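Local coordinates for putative acetyl/propionyl-CoA carboxylase, alpha subunit (Methylibium petroleiphilum, PDB 2O1Q) that binds a metal ion, zinc in this crystal, within a cupin-like fold and probably acts as an acetylacetone dioxygenase, at the interface of chains A and B and the interface of chains A and C. Coordinates in Å, arbitrary orientation; residue numbers count along the deposited sequence, not the author numbering. Chains: chain A/B/C, putative acetyl/propionyl-CoA carboxylase, alpha subunit.

Chain A meets chain B at contact 1 and chain C at contacts 2 and 3. Contacts 1 and 2, and likewise 2 and 3, have C-alpha centres about 18 Å apart; those of contacts 1 and 3 are about 16 Å apart. Strand 32-39 of chain A serves contact 1, and the turn just after it serves contact 2. Residue 4 ties contacts 2 and 3 together, from chain A in one and chain C in the other, because the N-terminal segments reach onto the partner. Both interfaces are two-fold symmetric within the deposited tetramer, though the structure alone does not show whether it forms in solution.

Contact 1: the interface of chains A and B. Residues chain A 36-37, 46, 114, 116; chain B 67-69, 93, 114.
A:Thr46, A:Tyr114, B:Glu67 and B:Tyr93 sit in extended strands of the cupin fold and meet across the A-B interface, whereas A:Leu36 kinks strand 32-39 with a psi of -33°. The carboxylate oxygen OE1 of B:Glu67 takes two hydroxyl donors. A:Thr46 OG1 comes across the interface at 2.6 Å, on the syn side and 24° out of the carboxylate plane. B:Tyr93 OH, also 2.6 Å from B:Glu67 OE1, arrives from above that plane. Water 2 joins A:Thr46 OG1 to the other oxygen, OE2, while A:Ser116 OG hydrogen-bonds to the threonine hydroxyl at 2.9 Å. With CG anti to its backbone N (chi1 165°), B:Tyr93 turns its ring toward A:Leu36 and its hydroxyl to B:Glu67; A:Leu36 CB lies over one face, off toward the rim, and A:Tyr114 brings OH to the ring's edge, 3.5 Å from B:Tyr93 CE1. An alanine in place of B:Tyr93 would probably deprive B:Glu67 OE1 of one donor and open a gap beside A:Leu36 and A:Tyr114. A:Tyr114 carries B:Phe69 CB over one ring face, 3.8 Å from its CE2. Its OH is 2.7 Å from water 1, which in turn bonds to the backbone O of B:Glu67. The CE1 atoms of the two Tyr114 rings stand 3.8 Å apart.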
# COMPACT_ATOMS: atom_id res chain seq x y z
N LEU A 36 -12.67 -13.24 -3.51
CA LEU A 36 -11.51 -14.09 -3.70
C LEU A 36 -10.49 -13.90 -2.58
O LEU A 36 -9.82 -14.87 -2.15
CB LEU A 36 -10.87 -13.78 -5.03
CG LEU A 36 -11.73 -14.11 -6.25
CD1 LEU A 36 -11.02 -13.58 -7.52
CD2 LEU A 36 -12.10 -15.61 -6.33
N HIS A 37 -10.40 -12.69 -2.05
CA HIS A 37 -9.37 -12.40 -1.04
C HIS A 37 -9.68 -11.13 -0.29
O HIS A 37 -10.17 -10.14 -0.88
CB HIS A 37 -7.98 -12.30 -1.69
CG HIS A 37 -6.91 -11.81 -0.77
ND1 HIS A 37 -6.23 -12.63 0.10
CD2 HIS A 37 -6.40 -10.57 -0.59
CE1 HIS A 37 -5.39 -11.90 0.82
NE2 HIS A 37 -5.45 -10.65 0.39
N THR A 46 -10.32 -8.39 -3.28
CA THR A 46 -10.30 -8.79 -4.66
C THR A 46 -11.47 -9.72 -4.86
O THR A 46 -11.77 -10.59 -3.98
CB THR A 46 -9.01 -9.54 -4.93
OG1 THR A 46 -7.88 -8.73 -4.61
CG2 THR A 46 -8.94 -10.04 -6.32
N TYR A 114 -12.72 -9.14 -13.09
CA TYR A 114 -11.93 -9.35 -11.89
C TYR A 114 -11.41 -7.99 -11.48
O TYR A 114 -10.95 -7.22 -12.34
CB TYR A 114 -10.78 -10.32 -12.27
CG TYR A 114 -9.69 -10.51 -11.24
CD1 TYR A 114 -8.64 -9.65 -11.17
CD2 TYR A 114 -9.67 -11.59 -10.38
CE1 TYR A 114 -7.61 -9.86 -10.31
CE2 TYR A 114 -8.63 -11.80 -9.50
CZ TYR A 114 -7.62 -10.93 -9.45
OH TYR A 114 -6.53 -11.10 -8.63
N SER A 116 -9.40 -5.75 -8.15
CA SER A 116 -8.75 -5.59 -6.88
C SER A 116 -8.98 -4.13 -6.48
O SER A 116 -9.04 -3.23 -7.31
CB SER A 116 -7.28 -5.96 -6.99
OG SER A 116 -6.75 -6.32 -5.73
N GLU B 67 -0.91 -10.95 -6.36
CA GLU B 67 -2.17 -11.68 -6.53
C GLU B 67 -2.33 -12.04 -8.00
O GLU B 67 -2.12 -11.17 -8.89
CB GLU B 67 -3.34 -10.80 -6.13
CG GLU B 67 -3.32 -10.42 -4.72
CD GLU B 67 -4.56 -9.63 -4.32
OE1 GLU B 67 -5.71 -10.12 -4.50
OE2 GLU B 67 -4.38 -8.57 -3.69
N TYR B 68 -2.70 -13.27 -8.30
CA TYR B 68 -2.86 -13.71 -9.65
C TYR B 68 -4.22 -14.32 -9.92
O TYR B 68 -4.86 -14.83 -9.00
CB TYR B 68 -1.77 -14.69 -10.07
CG TYR B 68 -1.81 -16.05 -9.40
CD1 TYR B 68 -2.71 -17.01 -9.83
CD2 TYR B 68 -0.95 -16.37 -8.36
CE1 TYR B 68 -2.78 -18.24 -9.19
CE2 TYR B 68 -1.00 -17.62 -7.75
CZ TYR B 68 -1.92 -18.56 -8.21
OH TYR B 68 -2.01 -19.78 -7.54
N PHE B 69 -4.60 -14.23 -11.18
CA PHE B 69 -5.76 -14.86 -11.77
C PHE B 69 -5.26 -15.66 -12.98
O PHE B 69 -4.86 -15.11 -14.02
CB PHE B 69 -6.77 -13.81 -12.17
CG PHE B 69 -8.05 -14.32 -12.79
CD1 PHE B 69 -8.45 -15.65 -12.80
CD2 PHE B 69 -8.87 -13.40 -13.41
CE1 PHE B 69 -9.65 -16.02 -13.42
CE2 PHE B 69 -10.04 -13.76 -14.00
CZ PHE B 69 -10.45 -15.06 -14.00
N TYR B 93 -7.28 -18.45 -8.50
CA TYR B 93 -6.82 -17.21 -7.86
C TYR B 93 -5.77 -17.58 -6.82
O TYR B 93 -5.93 -18.56 -6.11
CB TYR B 93 -7.96 -16.47 -7.18
CG TYR B 93 -7.46 -15.41 -6.23
CD1 TYR B 93 -7.13 -14.16 -6.69
CD2 TYR B 93 -7.23 -15.69 -4.89
CE1 TYR B 93 -6.56 -13.22 -5.80
CE2 TYR B 93 -6.64 -14.79 -4.03
CZ TYR B 93 -6.31 -13.55 -4.48
OH TYR B 93 -5.72 -12.60 -3.67
N TYR B 114 -2.78 -13.40 -15.15
CA TYR B 114 -2.75 -11.98 -14.84
C TYR B 114 -2.26 -11.87 -13.41
O TYR B 114 -2.71 -12.64 -12.54
CB TYR B 114 -4.19 -11.44 -15.00
CG TYR B 114 -4.44 -10.03 -14.50
CD1 TYR B 114 -4.74 -9.79 -13.20
CD2 TYR B 114 -4.46 -8.94 -15.35
CE1 TYR B 114 -5.06 -8.55 -12.76
CE2 TYR B 114 -4.78 -7.68 -14.91
CZ TYR B 114 -5.05 -7.47 -13.62
OH TYR B 114 -5.40 -6.25 -13.11
O HOH W 1 -4.40 -9.63 -9.46
O HOH W 2 -6.48 -7.66 -2.16

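Contact 2: the interface of chains A and C. Residues chain A 4-5, 7, 41-42; chain C 7, 39-42.
A:Glu41 and C:Glu41 run antiparallel, side by side, each carboxylate reaching the backbone of the other chain's turn. With CG anti to the backbone N (chi1 -175° in chain A) and an extended chain beyond it, the A:Glu41 carboxylate spans two consecutive N-H groups. Its OE1 accepts from C:Glu41 N at 3.1 Å and its OE2 from C:Met42 N at 2.9 Å, both on the syn side but well out of the carboxylate plane. C:Glu41 returns the same pair of bonds to A:Glu41 N and A:Met42 N. The two OE2 atoms of A:Glu41 and C:Glu41 are 4.3 Å apart, a like-charge approach that the four N-H donors would probably offset. C:Ser39 lies alongside the A:Glu41 carboxylate, and water 4 links its OG to OE1.

C:Pro40, the next most buried on the C side, is flanked by the N-terminal segment of chain A. Its CG packs against A:Lys4 CB at 3.9 Å, and its CB faces A:Ile7 CG1 at 4.0 Å. Water 3 runs from A:Ile7 N to the C:Pro40 carbonyl. Beyond the glutamates, the selenomethionines A:Met42 and C:Met42 lie roughly perpendicular, with their SE atoms 3.8 Å apart; the A:Met42 end is nearly eclipsed (chi3 -8°), so the placement of its CE is doubtful. Through these reciprocal carboxylate-to-backbone bonds the site clasps the two turns together and joins chain A to chain C in this crystal.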
# COMPACT_ATOMS: atom_id res chain seq x y z
N LYS A 4 6.40 -11.58 14.83
CA LYS A 4 5.36 -11.77 13.86
C LYS A 4 5.80 -12.68 12.74
O LYS A 4 6.90 -12.55 12.20
CB LYS A 4 4.91 -10.47 13.26
CG LYS A 4 4.34 -9.53 14.32
CD LYS A 4 3.64 -8.40 13.68
CE LYS A 4 3.29 -7.35 14.74
NZ LYS A 4 2.91 -6.06 14.09
N SER A 5 4.91 -13.60 12.36
CA SER A 5 5.16 -14.49 11.23
C SER A 5 4.74 -13.92 9.91
O SER A 5 3.95 -12.96 9.85
CB SER A 5 4.43 -15.80 11.43
OG SER A 5 3.07 -15.61 11.76
N ILE A 7 2.77 -13.83 6.35
CA ILE A 7 1.39 -14.12 5.93
C ILE A 7 1.37 -15.40 5.09
O ILE A 7 2.21 -15.62 4.27
CB ILE A 7 0.71 -12.91 5.29
CG1 ILE A 7 0.80 -11.72 6.27
CG2 ILE A 7 -0.73 -13.27 4.89
CD1 ILE A 7 0.08 -11.89 7.56
N GLU A 41 -4.77 -6.17 6.83
CA GLU A 41 -3.83 -5.15 7.24
C GLU A 41 -3.92 -3.89 6.38
O GLU A 41 -4.07 -2.79 6.92
CB GLU A 41 -2.43 -5.71 7.21
CG GLU A 41 -1.40 -4.78 7.73
CD GLU A 41 0.00 -5.22 7.39
OE1 GLU A 41 0.54 -6.13 8.10
OE2 GLU A 41 0.56 -4.72 6.38
N MSE A 42 -3.82 -4.03 5.05
CA MSE A 42 -3.84 -2.91 4.16
C MSE A 42 -5.25 -2.48 3.91
O MSE A 42 -5.44 -1.34 3.43
CB MSE A 42 -3.14 -3.31 2.90
CG MSE A 42 -2.89 -2.17 1.96
SE MSE A 42 -1.59 -2.59 0.55
CE MSE A 42 -1.03 -4.35 1.27
N ILE C 7 -6.58 -6.60 12.26
CA ILE C 7 -5.26 -6.57 12.84
C ILE C 7 -5.33 -5.84 14.18
O ILE C 7 -6.06 -4.87 14.33
CB ILE C 7 -4.26 -5.96 11.87
CG1 ILE C 7 -4.25 -6.84 10.62
CG2 ILE C 7 -2.87 -5.87 12.51
CD1 ILE C 7 -3.90 -8.27 10.87
N SER C 39 4.94 -4.61 9.64
CA SER C 39 3.67 -5.03 9.04
C SER C 39 3.96 -6.19 8.10
O SER C 39 4.47 -5.99 6.96
CB SER C 39 3.02 -3.90 8.30
OG SER C 39 2.30 -3.03 9.14
N PRO C 40 3.66 -7.40 8.52
CA PRO C 40 3.96 -8.56 7.69
C PRO C 40 3.28 -8.60 6.34
O PRO C 40 3.79 -9.20 5.38
CB PRO C 40 3.46 -9.72 8.55
CG PRO C 40 3.53 -9.21 9.88
CD PRO C 40 3.10 -7.82 9.80
N GLU C 41 2.08 -8.04 6.24
CA GLU C 41 1.30 -8.18 5.04
C GLU C 41 1.81 -7.28 3.90
O GLU C 41 2.11 -7.77 2.82
CB GLU C 41 -0.16 -7.88 5.36
CG GLU C 41 -1.05 -8.18 4.15
CD GLU C 41 -2.40 -7.54 4.33
OE1 GLU C 41 -3.26 -8.17 5.02
OE2 GLU C 41 -2.55 -6.35 3.85
N MSE C 42 1.94 -5.99 4.19
CA MSE C 42 2.38 -5.03 3.21
C MSE C 42 3.88 -4.98 3.11
O MSE C 42 4.43 -4.53 2.10
CB MSE C 42 1.83 -3.68 3.60
CG MSE C 42 1.97 -2.65 2.52
SE MSE C 42 0.95 -1.01 2.91
CE MSE C 42 2.05 -0.18 4.22
O HOH W 3 4.34 -11.87 5.00
O HOH W 4 0.53 -4.97 10.77

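Contact 3: the interface of chains A and C. Residues chain A 136, 140-141, 144-145; chain C 3-4.
The C-terminal helix 136-144 of chain A receives the N-terminal segment of chain C, an arm exchange whose twin pairs the same elements with the chains swapped. C:Leu3 buries the most surface here, laying its side chain along the helix between A:Gln140 and A:Ala144, one turn apart. Its CG is anti to the carbonyl carbon (chi1 -84°), and from there both methyls lie against A:Ala144 CB, CD1 at 3.7 Å from it, while CD2 also reaches A:Gln140 CG at 3.7 Å. A:Gly141 and A:Ala145 add lighter contact around the same leucine. The absence of a side chain at the glycine may let the leucine lie close to the helix there.

A:Gln140, with CG anti to its own backbone N (chi1 -172°) and an extended chain, runs antiparallel to C:Leu3 and carries its amide to the backbone of C:Lys4. As modelled, the amide meets like with like: NE2 is 2.9 Å from C:Lys4 N, two donors, and OE1 is 3.1 Å from C:Lys4 O, two acceptors. The modelled orientation is therefore doubtful. Turned over by 180°, the amide would probably accept from C:Lys4 N and donate to C:Lys4 O, gripping both polar groups of one residue, much as a neighbouring strand would. The C:Lys4 side chain stands roughly perpendicular to the glutamine, its CB 3.4 Å from A:Gln140 NE2.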
# COMPACT_ATOMS: atom_id res chain seq x y z
N TRP A 136 -13.15 -4.12 2.88
CA TRP A 136 -12.78 -5.55 3.00
C TRP A 136 -13.61 -6.31 3.98
O TRP A 136 -13.96 -7.43 3.73
CB TRP A 136 -11.27 -5.75 3.33
CG TRP A 136 -10.90 -5.43 4.70
CD1 TRP A 136 -10.56 -4.22 5.17
CD2 TRP A 136 -10.87 -6.32 5.81
NE1 TRP A 136 -10.32 -4.27 6.51
CE2 TRP A 136 -10.49 -5.57 6.93
CE3 TRP A 136 -11.13 -7.69 5.96
CZ2 TRP A 136 -10.35 -6.12 8.16
CZ3 TRP A 136 -11.00 -8.24 7.22
CH2 TRP A 136 -10.60 -7.46 8.29
N GLN A 140 -16.18 -9.25 3.23
CA GLN A 140 -16.00 -10.56 3.81
C GLN A 140 -17.27 -10.98 4.49
O GLN A 140 -17.65 -12.12 4.43
CB GLN A 140 -14.79 -10.61 4.72
CG GLN A 140 -14.43 -12.00 5.22
CD GLN A 140 -13.33 -11.97 6.26
OE1 GLN A 140 -13.44 -11.28 7.29
NE2 GLN A 140 -12.34 -12.79 6.06
N GLY A 141 -17.93 -10.06 5.18
CA GLY A 141 -19.14 -10.41 5.91
C GLY A 141 -20.28 -10.73 4.94
O GLY A 141 -21.04 -11.64 5.16
N ALA A 144 -19.43 -14.27 3.41
CA ALA A 144 -19.10 -15.42 4.24
C ALA A 144 -19.91 -15.51 5.51
O ALA A 144 -19.95 -16.58 6.13
CB ALA A 144 -17.60 -15.36 4.60
N ALA A 145 -20.57 -14.42 5.92
CA ALA A 145 -21.46 -14.40 7.09
C ALA A 145 -22.94 -14.31 6.70
O ALA A 145 -23.32 -14.36 5.52
CB ALA A 145 -21.09 -13.26 8.01
OXT ALA A 145 -23.82 -14.19 7.57
N LEU C 3 -13.48 -16.71 9.43
CA LEU C 3 -13.27 -15.43 8.71
C LEU C 3 -12.05 -14.74 9.31
O LEU C 3 -11.79 -14.90 10.52
CB LEU C 3 -14.47 -14.47 8.80
CG LEU C 3 -15.61 -14.66 7.78
CD1 LEU C 3 -16.33 -15.93 8.05
CD2 LEU C 3 -16.61 -13.49 7.75
N LYS C 4 -11.34 -13.96 8.50
CA LYS C 4 -10.18 -13.20 8.97
C LYS C 4 -10.57 -12.09 9.92
O LYS C 4 -11.59 -11.42 9.75
CB LYS C 4 -9.42 -12.58 7.82
CG LYS C 4 -8.90 -13.56 6.82
CD LYS C 4 -7.88 -12.93 5.92
CE LYS C 4 -7.36 -13.96 4.94
NZ LYS C 4 -6.49 -13.30 3.95